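Malate dehydrogenase (Picrophilus torridus, PDB 4BGV) probably catalyses the reversible, NAD-dependent oxidation of (S)-malate to oxaloacetate, a step of the tricarboxylic acid cycle. Local coordinates at residues Gln163-Ser168 with Ser191-Ile196. Residues are numbered along the deposited sequence; the frame is centred on the assembly and turned at random.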
ATOM      1  N   GLN A 163     -14.286  11.097 -14.854  1.00 10.04           N
ATOM      2  CA  GLN A 163     -14.424  12.522 -14.627  1.00 14.52           C
ATOM      3  C   GLN A 163     -15.736  13.052 -15.193  1.00 15.60           C
ATOM      4  O   GLN A 163     -16.341  13.940 -14.611  1.00 14.18           O
ATOM      5  CB  GLN A 163     -13.200  13.293 -15.133  1.00 18.57           C
ATOM      6  CG  GLN A 163     -11.929  12.900 -14.338  1.00 21.76           C
ATOM      7  CD  GLN A 163     -10.979  14.066 -14.052  1.00 30.64           C
ATOM      8  OE1 GLN A 163     -10.688  14.387 -12.885  1.00 31.79           O
ATOM      9  NE2 GLN A 163     -10.468  14.682 -15.112  1.00 21.40           N
ATOM     10  N   GLU A 164     -16.187  12.485 -16.309  1.00 12.08           N
ATOM     11  CA  GLU A 164     -17.432  12.947 -16.911  1.00 10.48           C
ATOM     12  C   GLU A 164     -18.639  12.595 -16.037  1.00 13.48           C
ATOM     13  O   GLU A 164     -19.582  13.374 -15.937  1.00 14.79           O
ATOM     14  CB  GLU A 164     -17.609  12.361 -18.306  1.00 14.68           C
ATOM     15  CG  GLU A 164     -18.750  12.987 -19.089  1.00 15.65           C
ATOM     16  CD  GLU A 164     -18.423  14.394 -19.542  1.00 22.03           C
ATOM     17  OE1 GLU A 164     -17.234  14.690 -19.783  1.00 23.12           O
ATOM     18  OE2 GLU A 164     -19.354  15.209 -19.638  1.00 24.53           O
ATOM     19  N   LEU A 165     -18.590  11.427 -15.406  1.00 12.90           N
ATOM     20  CA  LEU A 165     -19.680  10.929 -14.568  1.00 15.00           C
ATOM     21  C   LEU A 165     -19.486  11.211 -13.077  1.00 15.25           C
ATOM     22  O   LEU A 165     -20.380  10.922 -12.271  1.00 10.89           O
ATOM     23  CB  LEU A 165     -19.869   9.428 -14.796  1.00 13.36           C
ATOM     24  CG  LEU A 165     -20.503   9.096 -16.153  1.00 15.86           C
ATOM     25  CD1 LEU A 165     -20.315   7.633 -16.508  1.00 17.51           C
ATOM     26  CD2 LEU A 165     -21.984   9.462 -16.150  1.00 16.21           C
ATOM     27  N   ASN A 166     -18.344  11.808 -12.727  1.00 11.93           N
ATOM     28  CA  ASN A 166     -17.990  12.090 -11.333  1.00 11.78           C
ATOM     29  C   ASN A 166     -18.118  10.839 -10.456  1.00 13.59           C
ATOM     30  O   ASN A 166     -18.865  10.822  -9.466  1.00 15.18           O
ATOM     31  CB  ASN A 166     -18.844  13.225 -10.757  1.00 15.64           C
ATOM     32  CG  ASN A 166     -18.286  13.769  -9.443  1.00 18.92           C
ATOM     33  OD1 ASN A 166     -17.079  13.689  -9.183  1.00 19.31           O
ATOM     34  ND2 ASN A 166     -19.163  14.324  -8.607  1.00 22.51           N
ATOM     35  N   VAL A 167     -17.406   9.791 -10.850  1.00 10.70           N
ATOM     36  CA  VAL A 167     -17.410   8.535 -10.117  1.00  8.72           C
ATOM     37  C   VAL A 167     -15.978   8.082  -9.904  1.00  8.58           C
ATOM     38  O   VAL A 167     -15.066   8.547 -10.582  1.00 10.83           O
ATOM     39  CB  VAL A 167     -18.190   7.405 -10.870  1.00 10.10           C
ATOM     40  CG1 VAL A 167     -19.694   7.689 -10.914  1.00  9.80           C
ATOM     41  CG2 VAL A 167     -17.643   7.217 -12.284  1.00 12.44           C
ATOM     42  N   SER A 168     -15.792   7.149  -8.975  1.00  8.54           N
ATOM     43  CA  SER A 168     -14.473   6.605  -8.660  1.00  9.19           C
ATOM     44  C   SER A 168     -13.839   5.977  -9.899  1.00 11.32           C
ATOM     45  O   SER A 168     -14.522   5.305 -10.670  1.00 11.21           O
ATOM     46  CB  SER A 168     -14.603   5.526  -7.582  1.00  8.11           C
ATOM     47  OG  SER A 168     -13.367   4.833  -7.399  1.00 10.01           O
ATOM     48  N   SER A 191     -18.548  -1.417 -21.815  1.00  9.52           N
ATOM     49  CA  SER A 191     -17.986  -0.375 -20.962  1.00 11.82           C
ATOM     50  C   SER A 191     -19.096   0.062 -20.039  1.00 10.81           C
ATOM     51  O   SER A 191     -20.243   0.226 -20.470  1.00 10.05           O
ATOM     52  CB  SER A 191     -17.479   0.810 -21.803  1.00 12.88           C
ATOM     53  OG  SER A 191     -16.487   0.376 -22.726  1.00 14.24           O
ATOM     54  N   ASN A 192     -18.766   0.244 -18.769  1.00 11.15           N
ATOM     55  CA  ASN A 192     -19.799   0.420 -17.759  1.00  9.99           C
ATOM     56  C   ASN A 192     -19.264   1.081 -16.497  1.00 10.63           C
ATOM     57  O   ASN A 192     -18.040   1.205 -16.313  1.00 13.27           O
ATOM     58  CB  ASN A 192     -20.386  -0.953 -17.387  1.00 11.77           C
ATOM     59  CG  ASN A 192     -19.339  -1.895 -16.801  1.00 14.40           C
ATOM     60  OD1 ASN A 192     -18.941  -1.758 -15.647  1.00 14.05           O
ATOM     61  ND2 ASN A 192     -18.894  -2.857 -17.601  1.00 11.59           N
ATOM     62  N   VAL A 193     -20.182   1.507 -15.628  1.00  9.28           N
ATOM     63  CA  VAL A 193     -19.803   1.896 -14.274  1.00  8.54           C
ATOM     64  C   VAL A 193     -20.429   0.882 -13.309  1.00 10.25           C
ATOM     65  O   VAL A 193     -21.663   0.808 -13.183  1.00  9.64           O
ATOM     66  CB  VAL A 193     -20.298   3.307 -13.895  1.00 10.53           C
ATOM     67  CG1 VAL A 193     -19.827   3.651 -12.486  1.00 15.77           C
ATOM     68  CG2 VAL A 193     -19.772   4.344 -14.885  1.00 12.13           C
ATOM     69  N   SER A 194     -19.581   0.097 -12.652  1.00 10.37           N
ATOM     70  CA  SER A 194     -20.037  -0.975 -11.761  1.00 11.67           C
ATOM     71  C   SER A 194     -21.110  -1.853 -12.418  1.00 13.52           C
ATOM     72  O   SER A 194     -22.060  -2.276 -11.752  1.00 14.24           O
ATOM     73  CB  SER A 194     -20.568  -0.396 -10.440  1.00 13.44           C
ATOM     74  OG  SER A 194     -19.551   0.315  -9.757  1.00 12.38           O
ATOM     75  N   GLY A 195     -20.957  -2.100 -13.724  1.00  9.70           N
ATOM     76  CA  GLY A 195     -21.860  -2.966 -14.457  1.00  9.39           C
ATOM     77  C   GLY A 195     -22.958  -2.244 -15.209  1.00 14.14           C
ATOM     78  O   GLY A 195     -23.577  -2.805 -16.122  1.00 11.83           O
ATOM     79  N   ILE A 196     -23.214  -0.996 -14.837  1.00 11.19           N
ATOM     80  CA  ILE A 196     -24.253  -0.238 -15.523  1.00 10.69           C
ATOM     81  C   ILE A 196     -23.666   0.284 -16.826  1.00 11.82           C
ATOM     82  O   ILE A 196     -22.695   1.035 -16.796  1.00 13.12           O
ATOM     83  CB  ILE A 196     -24.753   0.943 -14.674  1.00 11.81           C
ATOM     84  CG1 ILE A 196     -25.293   0.446 -13.331  1.00 11.37           C
ATOM     85  CG2 ILE A 196     -25.830   1.711 -15.446  1.00 14.77           C
ATOM     86  CD1 ILE A 196     -25.587   1.559 -12.312  1.00 14.42           C
TER
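Val193 divides its two methyls between Leu165 and Val167, the apolar side chains on the two sides of Asn166, whose positive phi turns the chain out of helix 150-165. Its CG2 lies 3.7 Å from CD1 of Leu165, the two side chains running past one another in opposite directions. The other branch, CG1, which chi1 of -178° swings away from the backbone N, meets CG2 of Val167 more loosely at 4.2 Å. In the alpha/beta C-terminal domain of this LDH/MDH family member, away from the annotated sites, the contact joins that helix end to the hairpin of strands 184-193 and 196-197. Val193 opens the hairpin's type I' turn, closed by Val193 N to Ile196 O at 2.8 Å and Ile196 N to Val193 O at 2.9 Å. Just ahead of the turn, Asn192 reaches over it, and its OD1 accepts from Gly195 N at 2.8 Å, an Asx motif with the donor above the carbonyl plane. In a second subunit, Tyr289 packs on Val167 and Ile196, while Lys279 NZ bonds to the backbone O of Leu165 and Asn166. Direct contact between helix end and hairpin is methyl packing, which favours close approach and exclusion of water but sets little demand on direction.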